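Local coordinates for hemerythrin HHE cation binding domain protein (Mycobacterium kansasii, PDB 6TYJ) that binds zinc and iron ions within a helical hemerythrin-like domain, its cellular role being otherwise unsettled, at residues Arg56-Leu61 / Arg146-Tyr150; Tyr13-Lys17 / Met122-Pro126; Leu48-Asp52 / Leu166-Leu170. All blocks are in the same frame, centred on the assembly; numbering follows the deposited sequence. Where two conformers were deposited one is given.

Overall arrangement
All three contacts tie parts of a largely helical hemerythrin-like bundle together. Contacts 1 and 3 both use helix 38-65, at different levels. Contact 1 (56-61 with 146-150) lies near the surface and sets helix 133-161 against helix 38-65, through a tyrosine ring face, one weak hydrogen bond and a water bridge. Contact 3 (48-52 with 166-170) is more buried and mostly aliphatic, and it docks the C-terminal end. Contact 2 (13-17 with 122-126) is partly buried and joins helix 12-32 to the loop after helix 100-121. It pairs a tyrosine-proline CH-pi contact with a straight backbone-to-hydroxyl bond. Contacts 1 and 2 meet where E58 packs on L16. Contacts 2 and 3 lie on opposite sides of the chain's centre.

Contact 1 of 3, residues Arg56-Leu61 / Arg146-Tyr150; sequences RIEDDL and RMEQY. With ZN (zinc ion), chain B; ZN (zinc ion), chain D.
Y150 has CG anti to its carbonyl carbon (chi1 -72°), and this sends the phenol across to R56, I57 and D60. R146 has CG anti to the backbone N and then bends at chi2 and chi3. The bends bring its guanidinium alongside the Y150 hydroxyl, one turn on. Helix 38-65 is one of the ligand-bearing helices of the hemerythrin four-helix bundle, and helix 133-161 packs against it, with the segment axes 10.6 Å apart at closest approach. The Y150 ring is held between two aliphatic parts of arginines. R146 CG covers one face, offset toward the rim. R56 CD lies over the opposite face in a CH-pi contact, 4.2 Å from the centroid of the Y150 ring. The far end of R56 is engaged by D52 in a salt bridge through NE. In the conformers given, I57 CG2 reaches the Y150 ring obliquely, and I57 CD1 meets the methyl CE of M147 and packs on L16 of helix 12-32. L61 CD1 sits over the centre of one face of the R146 guanidinium and also touches R146 CB at 3.7 Å. The Y150 hydroxyl reaches D60 OD2 of the facing helix at 2.5 Å, in a bond of weak geometry. The nearby R146 charge may favour the anionic form of the D60 carboxylate. Behind this surface, E58 bridges two zincs. Its OE2 binds one with H20, H54, H114 and E118, and its OE1 binds the one shared with H80 and H114. D59 and H80 bind a further zinc together with two waters. A water joins the helices again, donating to D60 O and accepting from R146 NH1. R146 NH1 also donates to Y150 OH at 3.0 Å, with that oxygen in the guanidinium plane.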
# COMPACT_ATOMS: atom_id res chain seq x y z
N ARG A 56 4.31 2.95 4.26
CA ARG A 56 5.41 3.33 5.16
C ARG A 56 6.76 2.94 4.58
O ARG A 56 7.72 3.73 4.67
CB ARG A 56 5.21 2.68 6.52
CG ARG A 56 4.14 3.33 7.37
CD ARG A 56 4.14 2.76 8.77
NE ARG A 56 2.92 3.13 9.46
CZ ARG A 56 2.81 4.16 10.28
NH1 ARG A 56 3.87 4.93 10.52
NH2 ARG A 56 1.66 4.42 10.88
N ILE A 57 6.89 1.72 4.04
CA ILE A 57 8.20 1.41 3.48
C ILE A 57 8.49 2.28 2.27
O ILE A 57 9.66 2.67 2.07
CB ILE A 57 8.41 -0.09 3.16
CG1 ILE A 57 7.55 -0.57 2.00
CG2 ILE A 57 8.19 -0.95 4.41
CD1 ILE A 57 7.93 -1.98 1.59
N GLU A 58 7.47 2.67 1.49
CA GLU A 58 7.70 3.59 0.38
C GLU A 58 8.15 4.95 0.93
O GLU A 58 9.18 5.50 0.49
CB GLU A 58 6.44 3.66 -0.52
CG GLU A 58 6.33 2.45 -1.42
CD GLU A 58 5.09 2.46 -2.24
OE1 GLU A 58 4.17 3.21 -1.93
OE2 GLU A 58 5.06 1.67 -3.20
N ASP A 59 7.43 5.49 1.93
CA ASP A 59 7.73 6.83 2.40
C ASP A 59 9.02 6.88 3.22
O ASP A 59 9.72 7.89 3.20
CB ASP A 59 6.60 7.37 3.27
CG ASP A 59 5.38 7.77 2.47
OD1 ASP A 59 5.53 8.05 1.25
OD2 ASP A 59 4.29 7.83 3.07
N ASP A 60 9.35 5.79 3.93
CA ASP A 60 10.46 5.82 4.89
C ASP A 60 11.78 5.34 4.30
O ASP A 60 12.85 5.73 4.81
CB ASP A 60 10.12 4.95 6.09
CG ASP A 60 8.89 5.43 6.86
OD1 ASP A 60 8.40 6.56 6.61
OD2 ASP A 60 8.44 4.69 7.75
N LEU A 61 11.74 4.49 3.28
CA LEU A 61 12.95 3.90 2.72
C LEU A 61 13.07 4.12 1.22
O LEU A 61 14.09 4.61 0.74
CB LEU A 61 13.02 2.41 3.05
CG LEU A 61 13.33 2.13 4.53
CD1 LEU A 61 13.15 0.69 4.93
CD2 LEU A 61 14.76 2.56 4.80
N ARG A 146 12.10 -4.07 7.40
CA ARG A 146 11.22 -3.06 7.94
C ARG A 146 9.76 -3.46 7.71
O ARG A 146 8.90 -3.14 8.55
CB ARG A 146 11.53 -1.71 7.30
CG ARG A 146 10.95 -0.51 8.04
CD ARG A 146 11.65 -0.20 9.39
NE ARG A 146 13.03 0.27 9.22
CZ ARG A 146 13.37 1.54 8.98
NH1 ARG A 146 12.43 2.49 8.88
NH2 ARG A 146 14.64 1.86 8.83
N MET A 147 9.46 -4.18 6.62
CA MET A 147 8.08 -4.63 6.40
C MET A 147 7.62 -5.55 7.52
O MET A 147 6.49 -5.42 8.01
CB MET A 147 7.96 -5.33 5.04
CG MET A 147 6.54 -5.39 4.51
SD MET A 147 6.42 -6.31 2.96
CE MET A 147 7.79 -5.63 2.04
N GLU A 148 8.48 -6.48 7.95
CA GLU A 148 8.13 -7.36 9.07
C GLU A 148 7.92 -6.55 10.35
O GLU A 148 6.95 -6.76 11.09
CB GLU A 148 9.24 -8.40 9.27
CG GLU A 148 9.09 -9.19 10.56
CD GLU A 148 8.44 -10.54 10.36
OE1 GLU A 148 8.46 -11.07 9.23
OE2 GLU A 148 7.90 -11.09 11.35
N GLN A 149 8.83 -5.61 10.64
CA GLN A 149 8.66 -4.77 11.81
C GLN A 149 7.36 -3.97 11.74
O GLN A 149 6.60 -3.89 12.71
CB GLN A 149 9.86 -3.85 11.94
CG GLN A 149 9.71 -2.78 13.01
CD GLN A 149 10.69 -1.65 12.75
OE1 GLN A 149 11.87 -1.90 12.50
NE2 GLN A 149 10.20 -0.43 12.76
N TYR A 150 7.09 -3.36 10.57
CA TYR A 150 5.88 -2.56 10.45
C TYR A 150 4.62 -3.43 10.51
O TYR A 150 3.58 -3.01 11.02
CB TYR A 150 5.88 -1.78 9.13
CG TYR A 150 6.85 -0.62 9.07
CD1 TYR A 150 7.45 -0.11 10.20
CD2 TYR A 150 7.09 0.00 7.84
CE1 TYR A 150 8.32 0.97 10.12
CE2 TYR A 150 7.95 1.08 7.75
CZ TYR A 150 8.56 1.55 8.89
OH TYR A 150 9.45 2.61 8.80
ZN ZN B . 3.56 0.86 -4.10
ZN ZN D . 2.90 8.44 1.83
O HOH W 1 3.01 10.30 1.42
O HOH W 2 13.74 4.92 7.51
O HOH W 3 1.29 8.17 2.97

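Contact 2 of 3, residues Tyr13-Lys17 / Met122-Pro126; sequences YEVLK and MIPAP
Y13 and P124 cross at about a right angle, with the proline laid over one face of the tyrosine ring. P124 CA makes the CH-pi contact, 3.6 Å from the centroid of the Y13 ring and 20° off its normal. P124 CB lies over the same ring and comes within 3.4 Å of Y13 CE2. The peptide bond before P124 is cis. At the far end of the ring, A125 N donates to Y13 OH over 3.0 Å. This bond is almost straight, with an N-H...O angle of 177°. The phenol thus meets the loop by its face and by its hydroxyl oxygen. In the hemerythrin bundle this is where helix 12-32 meets the loop that leaves helix 100-121, a helix carrying the zinc ligands H114 and E118. I123 reaches from the loop to the helix with two branches. The I123 and Y13 side chains slide past each other in opposite directions, and I123 CG2 touches Y13 CB at 3.7 Å. The same methyl meets the aliphatic chain of K17 at CD. I123 CG1 lies anti to the carbonyl carbon (chi1 -58°), which carries CD1 toward L16. There CD1 packs obliquely against L16 CB at 3.8 Å. Y62 of helix 38-65 backs Y13, L16 and I123, and it also hydrogen-bonds M122 O through its hydroxyl. L16 packs on the zinc ligand E58 as well.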
# COMPACT_ATOMS: atom_id res chain seq x y z
N TYR A 13 13.24 -3.09 -6.00
CA TYR A 13 12.17 -3.17 -6.99
C TYR A 13 11.35 -4.43 -6.79
O TYR A 13 10.12 -4.39 -6.84
CB TYR A 13 12.74 -3.17 -8.41
CG TYR A 13 13.69 -2.01 -8.71
CD1 TYR A 13 13.50 -0.77 -8.13
CD2 TYR A 13 14.74 -2.18 -9.59
CE1 TYR A 13 14.38 0.29 -8.42
CE2 TYR A 13 15.61 -1.15 -9.88
CZ TYR A 13 15.42 0.09 -9.31
OH TYR A 13 16.31 1.09 -9.63
N GLU A 14 12.02 -5.56 -6.59
CA GLU A 14 11.32 -6.82 -6.40
C GLU A 14 10.46 -6.79 -5.15
O GLU A 14 9.32 -7.28 -5.16
CB GLU A 14 12.33 -7.97 -6.35
CG GLU A 14 13.09 -8.17 -7.65
CD GLU A 14 14.25 -9.13 -7.53
OE1 GLU A 14 14.70 -9.40 -6.39
OE2 GLU A 14 14.73 -9.63 -8.57
N VAL A 15 10.98 -6.23 -4.06
CA VAL A 15 10.19 -6.13 -2.84
C VAL A 15 8.88 -5.41 -3.12
O VAL A 15 7.81 -5.86 -2.71
CB VAL A 15 10.99 -5.42 -1.73
CG1 VAL A 15 10.05 -5.07 -0.57
CG2 VAL A 15 12.08 -6.31 -1.24
N LEU A 16 8.96 -4.26 -3.80
CA LEU A 16 7.75 -3.48 -4.03
C LEU A 16 6.84 -4.18 -5.03
O LEU A 16 5.62 -4.19 -4.84
CB LEU A 16 8.07 -2.07 -4.51
CG LEU A 16 8.74 -1.21 -3.45
CD1 LEU A 16 9.11 0.09 -4.09
CD2 LEU A 16 7.77 -0.99 -2.30
N LYS A 17 7.40 -4.73 -6.11
CA LYS A 17 6.54 -5.40 -7.08
C LYS A 17 5.87 -6.61 -6.46
O LYS A 17 4.67 -6.86 -6.69
CB LYS A 17 7.35 -5.77 -8.33
CG LYS A 17 7.74 -4.54 -9.14
CD LYS A 17 8.71 -4.85 -10.28
CE LYS A 17 7.98 -5.35 -11.49
NZ LYS A 17 8.94 -5.88 -12.50
N MET A 122 8.43 4.96 -11.43
CA MET A 122 9.32 4.97 -10.27
C MET A 122 9.98 3.63 -9.96
O MET A 122 10.84 3.59 -9.07
CB MET A 122 8.56 5.45 -9.01
CG MET A 122 8.18 6.93 -9.04
SD MET A 122 9.61 8.00 -8.84
CE MET A 122 9.69 8.02 -7.06
N ILE A 123 9.63 2.57 -10.68
CA ILE A 123 10.24 1.24 -10.56
C ILE A 123 10.57 0.74 -11.97
O ILE A 123 9.65 0.39 -12.72
CB ILE A 123 9.30 0.25 -9.86
CG1 ILE A 123 8.92 0.74 -8.46
CG2 ILE A 123 9.94 -1.16 -9.81
CD1 ILE A 123 7.82 -0.11 -7.80
N PRO A 124 11.86 0.68 -12.38
CA PRO A 124 13.06 1.07 -11.62
C PRO A 124 13.16 2.56 -11.43
O PRO A 124 12.34 3.30 -11.95
CB PRO A 124 14.22 0.57 -12.48
CG PRO A 124 13.62 -0.30 -13.51
CD PRO A 124 12.20 0.14 -13.70
N ALA A 125 14.19 2.99 -10.69
CA ALA A 125 14.29 4.40 -10.36
C ALA A 125 14.39 5.25 -11.62
O ALA A 125 14.96 4.82 -12.64
CB ALA A 125 15.50 4.66 -9.47
N PRO A 126 13.88 6.48 -11.56
CA PRO A 126 13.97 7.39 -12.71
C PRO A 126 15.42 7.74 -13.04
O PRO A 126 16.33 7.58 -12.22
CB PRO A 126 13.19 8.63 -12.25
CG PRO A 126 12.34 8.18 -11.15
CD PRO A 126 13.06 7.04 -10.48

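Contact 3 of 3, residues Leu48-Asp52 / Leu166-Leu170; sequences LIELD and LVRSL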
# COMPACT_ATOMS: atom_id res chain seq x y z
N LEU A 48 -5.89 -3.62 4.91
CA LEU A 48 -5.50 -2.40 5.61
C LEU A 48 -4.11 -2.57 6.22
O LEU A 48 -3.31 -1.62 6.23
CB LEU A 48 -6.52 -2.04 6.70
CG LEU A 48 -7.92 -1.58 6.26
CD1 LEU A 48 -8.83 -1.37 7.46
CD2 LEU A 48 -7.83 -0.32 5.36
N ILE A 49 -3.83 -3.75 6.79
CA ILE A 49 -2.49 -4.00 7.36
C ILE A 49 -1.42 -3.88 6.28
O ILE A 49 -0.41 -3.17 6.45
CB ILE A 49 -2.47 -5.39 8.03
CG1 ILE A 49 -3.36 -5.39 9.28
CG2 ILE A 49 -1.02 -5.83 8.33
CD1 ILE A 49 -3.62 -6.76 9.84
N GLU A 50 -1.62 -4.57 5.15
CA GLU A 50 -0.62 -4.55 4.10
C GLU A 50 -0.48 -3.16 3.50
O GLU A 50 0.63 -2.74 3.17
CB GLU A 50 -0.96 -5.59 3.00
CG GLU A 50 -0.94 -7.03 3.54
CD GLU A 50 0.32 -7.38 4.30
OE1 GLU A 50 1.43 -7.18 3.75
OE2 GLU A 50 0.20 -7.88 5.44
N LEU A 51 -1.59 -2.43 3.38
CA LEU A 51 -1.53 -1.08 2.83
C LEU A 51 -0.74 -0.16 3.76
O LEU A 51 0.12 0.60 3.30
CB LEU A 51 -2.94 -0.53 2.60
CG LEU A 51 -3.08 0.92 2.12
CD1 LEU A 51 -2.17 1.19 0.93
CD2 LEU A 51 -4.54 1.25 1.76
N ASP A 52 -1.04 -0.20 5.06
CA ASP A 52 -0.30 0.56 6.06
C ASP A 52 1.20 0.37 5.90
O ASP A 52 1.96 1.34 5.78
CB ASP A 52 -0.75 0.12 7.46
CG ASP A 52 -0.03 0.83 8.59
OD1 ASP A 52 0.45 1.96 8.39
OD2 ASP A 52 0.04 0.26 9.69
N LEU A 166 -5.90 1.86 13.29
CA LEU A 166 -5.05 1.47 12.17
C LEU A 166 -5.26 2.39 10.97
O LEU A 166 -4.31 2.67 10.22
CB LEU A 166 -5.34 0.01 11.80
CG LEU A 166 -4.58 -0.60 10.62
CD1 LEU A 166 -3.13 -0.82 11.03
CD2 LEU A 166 -5.23 -1.89 10.17
N VAL A 167 -6.49 2.86 10.76
CA VAL A 167 -6.75 3.76 9.64
C VAL A 167 -6.13 5.13 9.91
O VAL A 167 -5.57 5.77 9.01
CB VAL A 167 -8.26 3.86 9.37
CG1 VAL A 167 -8.56 4.92 8.31
CG2 VAL A 167 -8.80 2.49 8.94
N ARG A 168 -6.21 5.61 11.16
CA ARG A 168 -5.64 6.91 11.50
C ARG A 168 -4.13 6.95 11.31
O ARG A 168 -3.57 8.05 11.17
CB ARG A 168 -5.99 7.28 12.95
CG ARG A 168 -7.43 7.73 13.17
CD ARG A 168 -7.61 8.33 14.56
NE ARG A 168 -7.39 7.36 15.63
CZ ARG A 168 -8.36 6.67 16.23
NH1 ARG A 168 -9.62 6.84 15.86
NH2 ARG A 168 -8.06 5.80 17.18
N SER A 169 -3.46 5.80 11.31
CA SER A 169 -2.01 5.79 11.23
C SER A 169 -1.48 5.90 9.81
O SER A 169 -0.30 6.24 9.63
CB SER A 169 -1.46 4.52 11.89
OG SER A 169 -1.62 3.40 11.04
N LEU A 170 -2.31 5.65 8.80
CA LEU A 170 -1.87 5.73 7.40
C LEU A 170 -1.37 7.12 7.03
O LEU A 170 -1.81 8.12 7.60
CB LEU A 170 -3.01 5.34 6.47
CG LEU A 170 -3.09 3.89 6.00
CD1 LEU A 170 -3.45 2.97 7.15
CD2 LEU A 170 -4.09 3.77 4.86
OXT LEU A 170 -0.54 7.28 6.14
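L166 and L170 are the main anchors of this contact, and D52 and L48 receive them. Here the short helix 163-168 and the C-terminal residues beyond it dock on helix 38-65 of the hemerythrin bundle. With CG anti to the backbone N (chi1 179°), the L166 side chain extends across to the facing helix. Its CD2 packs on L48 CB at 3.7 Å. Its CD1 comes to D52 OD2 at 3.6 Å, a van der Waals contact of a methyl with a carboxylate oxygen. The two L170 methyls divide between D52 and L51. CD1 lies against D52 CB at 3.9 Å, while CD2 meets L51 CD2 in the L51 conformer given. L48 uses its other end on V167, whose CG2 meets L48 CD1. L87 of helix 70-91 packs on both L48 and L170, and L91 packs on V167. No hydrogen bond crosses between the segments. The D52 carboxylate has its polar partner in R56. S169 OG, in a poorly ordered residue near D52, donates instead to L166 O within its own segment, at 2.9 Å and tilted 34° from the carbonyl plane.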